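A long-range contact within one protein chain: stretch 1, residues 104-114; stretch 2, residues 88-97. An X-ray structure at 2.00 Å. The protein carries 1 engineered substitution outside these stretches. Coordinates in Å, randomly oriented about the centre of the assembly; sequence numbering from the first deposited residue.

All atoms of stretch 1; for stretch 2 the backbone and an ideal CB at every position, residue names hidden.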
# COMPACT_ATOMS: atom_id res chain seq x y z
N GLU A 104 -20.79 -2.05 -20.54
CA GLU A 104 -19.92 -1.44 -21.47
C GLU A 104 -18.43 -1.60 -20.99
O GLU A 104 -17.57 -2.17 -21.72
CB GLU A 104 -20.39 0.01 -21.69
CG GLU A 104 -21.80 0.10 -22.39
CD GLU A 104 -22.29 1.55 -22.72
OE1 GLU A 104 -21.90 2.58 -22.05
OE2 GLU A 104 -23.12 1.65 -23.64
N ALA A 105 -18.14 -1.12 -19.75
CA ALA A 105 -16.84 -1.21 -19.08
C ALA A 105 -16.26 -2.60 -19.14
O ALA A 105 -15.07 -2.78 -19.50
CB ALA A 105 -16.96 -0.76 -17.58
N GLU A 106 -17.07 -3.61 -18.82
CA GLU A 106 -16.45 -4.93 -18.88
C GLU A 106 -16.07 -5.37 -20.31
O GLU A 106 -15.01 -5.97 -20.49
CB GLU A 106 -17.30 -5.98 -18.25
CG GLU A 106 -18.69 -6.06 -18.75
CD GLU A 106 -19.48 -7.21 -18.06
OE1 GLU A 106 -19.04 -8.41 -18.25
OE2 GLU A 106 -20.51 -6.90 -17.36
N LYS A 107 -16.92 -5.08 -21.29
CA LYS A 107 -16.68 -5.52 -22.66
C LYS A 107 -15.36 -4.90 -23.06
O LYS A 107 -14.50 -5.59 -23.61
CB LYS A 107 -17.79 -5.01 -23.56
CG LYS A 107 -19.04 -5.82 -23.49
CD LYS A 107 -19.81 -5.66 -24.76
CE LYS A 107 -21.32 -5.65 -24.45
NZ LYS A 107 -22.17 -5.25 -25.67
N ILE A 108 -15.15 -3.62 -22.71
CA ILE A 108 -13.86 -3.04 -22.99
C ILE A 108 -12.75 -3.80 -22.29
O ILE A 108 -11.75 -4.22 -22.88
CB ILE A 108 -13.83 -1.60 -22.57
CG1 ILE A 108 -14.91 -0.82 -23.35
CG2 ILE A 108 -12.38 -1.06 -22.73
CD1 ILE A 108 -14.77 0.76 -23.38
N TRP A 109 -12.98 -4.07 -21.02
CA TRP A 109 -11.93 -4.56 -20.22
C TRP A 109 -11.53 -5.98 -20.67
O TRP A 109 -10.34 -6.34 -20.70
CB TRP A 109 -12.35 -4.50 -18.76
CG TRP A 109 -11.32 -4.97 -17.86
CD1 TRP A 109 -10.31 -4.25 -17.31
CD2 TRP A 109 -11.15 -6.32 -17.40
NE1 TRP A 109 -9.55 -5.04 -16.49
CE2 TRP A 109 -10.04 -6.32 -16.52
CE3 TRP A 109 -11.89 -7.52 -17.59
CZ2 TRP A 109 -9.61 -7.48 -15.84
CZ3 TRP A 109 -11.48 -8.72 -16.90
CH2 TRP A 109 -10.34 -8.68 -16.04
N LYS A 110 -12.53 -6.76 -21.05
CA LYS A 110 -12.28 -8.08 -21.51
C LYS A 110 -11.25 -7.98 -22.68
O LYS A 110 -10.35 -8.81 -22.79
CB LYS A 110 -13.61 -8.69 -21.93
CG LYS A 110 -13.46 -10.02 -22.64
CD LYS A 110 -14.67 -10.89 -22.46
CE LYS A 110 -14.27 -12.34 -22.77
NZ LYS A 110 -13.98 -12.69 -24.22
N GLU A 111 -11.33 -6.92 -23.51
CA GLU A 111 -10.52 -6.88 -24.72
C GLU A 111 -9.15 -6.32 -24.43
O GLU A 111 -8.18 -6.82 -24.96
CB GLU A 111 -11.17 -5.99 -25.80
CG GLU A 111 -12.54 -6.50 -26.33
CD GLU A 111 -12.52 -7.94 -26.75
OE1 GLU A 111 -11.58 -8.36 -27.47
OE2 GLU A 111 -13.46 -8.66 -26.35
N ARG A 112 -9.09 -5.22 -23.67
CA ARG A 112 -7.83 -4.71 -23.17
C ARG A 112 -6.95 -5.80 -22.50
O ARG A 112 -5.73 -5.92 -22.70
CB ARG A 112 -8.09 -3.57 -22.19
CG ARG A 112 -8.97 -2.46 -22.79
CD ARG A 112 -8.31 -1.79 -24.02
NE ARG A 112 -9.10 -0.70 -24.63
CZ ARG A 112 -8.70 0.57 -24.73
NH1 ARG A 112 -7.61 0.96 -24.15
NH2 ARG A 112 -9.43 1.43 -25.39
N LYS A 113 -7.59 -6.66 -21.73
CA LYS A 113 -6.78 -7.59 -20.96
C LYS A 113 -5.73 -8.25 -21.81
O LYS A 113 -4.62 -8.41 -21.35
CB LYS A 113 -7.63 -8.56 -20.16
CG LYS A 113 -7.76 -8.10 -18.71
CD LYS A 113 -8.24 -9.24 -17.84
CE LYS A 113 -7.15 -10.28 -17.44
NZ LYS A 113 -7.83 -11.64 -17.19
N LYS A 114 -6.03 -8.51 -23.06
CA LYS A 114 -5.21 -9.43 -23.88
C LYS A 114 -4.11 -8.81 -24.80
O LYS A 114 -3.56 -7.71 -24.52
CB LYS A 114 -6.14 -10.43 -24.59
CG LYS A 114 -7.34 -9.84 -25.34
CD LYS A 114 -8.56 -10.81 -25.32
CE LYS A 114 -9.42 -10.69 -26.63
NZ LYS A 114 -10.76 -11.40 -26.77
N UNK A 88 -4.59 2.53 -17.07
CA UNK A 88 -5.07 3.53 -18.02
C UNK A 88 -5.39 2.86 -19.30
O UNK A 88 -6.35 3.18 -20.01
CB UNK A 88 -4.05 4.65 -18.24
N UNK A 89 -4.57 1.88 -19.61
CA UNK A 89 -4.85 1.13 -20.75
C UNK A 89 -6.12 0.28 -20.58
O UNK A 89 -7.00 0.39 -21.45
CB UNK A 89 -3.64 0.26 -21.09
N UNK A 90 -6.20 -0.58 -19.55
CA UNK A 90 -7.40 -1.36 -19.26
C UNK A 90 -8.74 -0.67 -19.02
O UNK A 90 -9.83 -1.19 -19.38
CB UNK A 90 -7.10 -2.20 -18.01
N UNK A 91 -8.71 0.51 -18.43
CA UNK A 91 -9.94 1.11 -17.98
C UNK A 91 -9.93 2.44 -18.60
O UNK A 91 -9.80 3.41 -17.92
CB UNK A 91 -10.08 1.17 -16.46
N UNK A 92 -10.03 2.51 -19.95
CA UNK A 92 -9.87 3.88 -20.56
C UNK A 92 -10.95 4.85 -20.22
O UNK A 92 -10.79 6.08 -20.37
CB UNK A 92 -9.81 3.78 -22.09
N UNK A 93 -12.11 4.28 -19.87
CA UNK A 93 -13.27 5.14 -19.44
C UNK A 93 -12.96 6.11 -18.27
O UNK A 93 -13.71 7.05 -18.06
CB UNK A 93 -14.43 4.24 -19.02
N UNK A 94 -11.85 5.89 -17.54
CA UNK A 94 -11.42 6.75 -16.43
C UNK A 94 -11.11 8.14 -16.94
O UNK A 94 -11.09 9.13 -16.19
CB UNK A 94 -10.20 6.16 -15.72
N UNK A 95 -10.86 8.23 -18.23
CA UNK A 95 -10.43 9.51 -18.83
C UNK A 95 -11.47 10.03 -19.79
O UNK A 95 -11.14 10.84 -20.64
CB UNK A 95 -9.09 9.35 -19.56
N UNK A 96 -12.70 9.53 -19.68
CA UNK A 96 -13.81 9.88 -20.56
C UNK A 96 -14.90 10.58 -19.74
O UNK A 96 -15.33 10.04 -18.70
CB UNK A 96 -14.37 8.64 -21.26
N UNK A 97 -15.41 11.72 -20.24
CA UNK A 97 -16.52 12.52 -19.60
C UNK A 97 -17.76 11.70 -19.18
O UNK A 97 -18.03 11.50 -17.98
CB UNK A 97 -16.98 13.61 -20.57

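Stretch 1 is largely helical and presents Ala 105, Ile 108, Trp 109 and Arg 112 to the second stretch, which is leaving a helix of its own. At position 88 the CA-to-CB bond points away and nothing of stretch 1 lies near the ideal CB, so stretch 1 sets no preference. The residue is Ser 88, whose OG is hydrogen-bonded elsewhere in the structure.

Position 89 is still helical and its CA-to-CB bond points sideways, the ideal CB 5.1 Å from Arg 112 NH1. An acidic side chain could meet that charge; a flat or polar one could lie along the arginine. The residue is His 89. Its chi1 is t, its end comes nearer to stretch 1, and Arg 112 CD sits over the ring face, 4.2 Å from the His 89 centroid. Arg 112 NH1 also gives a weak hydrogen bond to His 89 O at 2.8 Å, bent to 121°.

At position 90 the two backbones come close, with the CA atoms of positions 90 and 112 5.2 Å apart. The ideal CB lies 3.9 Å from Trp 109 CD1 and points sideways, so a bulky branch could be hard to fit, whereas a long, flexible chain could run past Trp 109 toward Lys 113. Methionine, glutamine, lysine or arginine would serve. Arg 90 is found, nearly extended beyond chi1. Lys 113 CG packs over one face of its guanidinium, 4.1 Å from Arg 90 CZ, and a water accepts hydrogen bonds from both Arg 90 NH1 (2.9 Å) and Trp 109 NE1 (2.8 Å). Arg 90 O, at the edge of the Trp 109 ring, is buried without a partner.

Position 91 leaves helical angles, at -126/66, and its CB points away, so many residues would do. Lys 91 only brushes Trp 109, with Lys 91 CG 4.4 Å from Trp 109 CD1.

Position 92 has a phi of -66°, compatible with proline, and its ideal CB points toward stretch 1, 4.1 Å from Arg 112 NH2. A compact apolar residue such as proline, valine or alanine suits. Pro 92 places CD 3.8 Å from Ile 108 CG2, while its CG lies over one face of the Arg 112 guanidinium, 3.5 Å from Arg 112 NH2.

Position 93 also points toward the helix, yet no atom of stretch 1 lies within 5.5 Å of its ideal CB. The gap beside Ala 105 calls for a large apolar or aromatic side chain. Trp 93, with chi1 p, fills it: Ala 105 CB stands over the six-membered ring, 3.8 Å from its centroid. Ile 108 CB and Trp 109 CB meet the ring edge, 3.8 Å from Trp 93 CZ3 and 3.9 Å from Trp 93 CH2 respectively.

Positions 94 and 95 are out of reach; they hold Leu 94 and Phe 95.

Position 96 points toward stretch 1 across a wide gap, favouring a long apolar chain. Trp 96 spans it, its ring edge meeting Ile 108 where Trp 96 CH2 lies 3.4 Å from Ile 108 CD1. Position 97 is too distant; it holds Glu 97.

Stretch 2 (88-97) SHRKPWLFWE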
# COMPACT_ATOMS: atom_id res chain seq x y z
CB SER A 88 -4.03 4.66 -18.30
OG SER A 88 -3.43 5.06 -17.08
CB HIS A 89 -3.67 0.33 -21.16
CG HIS A 89 -3.94 -0.46 -22.38
ND1 HIS A 89 -4.12 0.13 -23.63
CD2 HIS A 89 -4.12 -1.79 -22.55
CE1 HIS A 89 -4.39 -0.82 -24.50
NE2 HIS A 89 -4.38 -1.98 -23.88
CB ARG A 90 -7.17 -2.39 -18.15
CG ARG A 90 -6.03 -3.33 -18.47
CD ARG A 90 -5.72 -4.31 -17.37
NE ARG A 90 -4.72 -5.30 -17.81
CZ ARG A 90 -4.34 -6.38 -17.11
NH1 ARG A 90 -4.84 -6.66 -15.92
NH2 ARG A 90 -3.44 -7.21 -17.64
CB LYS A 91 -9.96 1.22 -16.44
CG LYS A 91 -9.93 -0.16 -15.72
CD LYS A 91 -9.88 0.04 -14.19
CE LYS A 91 -11.08 -0.59 -13.44
NZ LYS A 91 -11.45 0.19 -12.16
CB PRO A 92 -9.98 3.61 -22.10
CG PRO A 92 -10.64 2.25 -22.17
CD PRO A 92 -10.19 1.45 -20.96
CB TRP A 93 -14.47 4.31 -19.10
CG TRP A 93 -14.23 3.29 -17.99
CD1 TRP A 93 -14.42 3.46 -16.60
CD2 TRP A 93 -13.83 1.91 -18.16
NE1 TRP A 93 -14.14 2.26 -15.91
CE2 TRP A 93 -13.75 1.31 -16.85
CE3 TRP A 93 -13.51 1.13 -19.29
CZ2 TRP A 93 -13.39 -0.01 -16.68
CZ3 TRP A 93 -13.13 -0.23 -19.09
CH2 TRP A 93 -13.08 -0.76 -17.82
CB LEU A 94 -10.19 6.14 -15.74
CG LEU A 94 -10.41 4.78 -15.05
CD1 LEU A 94 -9.14 4.33 -14.35
CD2 LEU A 94 -11.52 4.98 -14.05
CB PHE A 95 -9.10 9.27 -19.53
CG PHE A 95 -8.05 8.75 -18.61
CD1 PHE A 95 -7.31 9.64 -17.80
CD2 PHE A 95 -7.84 7.38 -18.47
CE1 PHE A 95 -6.36 9.19 -16.89
CE2 PHE A 95 -6.88 6.92 -17.57
CZ PHE A 95 -6.14 7.84 -16.78
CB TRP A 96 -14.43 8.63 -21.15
CG TRP A 96 -13.62 7.82 -22.14
CD1 TRP A 96 -12.44 8.17 -22.76
CD2 TRP A 96 -13.97 6.53 -22.66
NE1 TRP A 96 -12.04 7.15 -23.58
CE2 TRP A 96 -12.95 6.14 -23.53
CE3 TRP A 96 -15.02 5.63 -22.40
CZ2 TRP A 96 -12.97 4.92 -24.20
CZ3 TRP A 96 -15.05 4.41 -23.06
CH2 TRP A 96 -14.01 4.05 -23.93
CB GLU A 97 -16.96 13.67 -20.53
CG GLU A 97 -17.96 14.71 -19.93
CD GLU A 97 -17.83 16.15 -20.59
OE1 GLU A 97 -17.86 17.22 -19.90
OE2 GLU A 97 -17.68 16.17 -21.84
O HOH W 1 -7.35 -5.65 -14.88
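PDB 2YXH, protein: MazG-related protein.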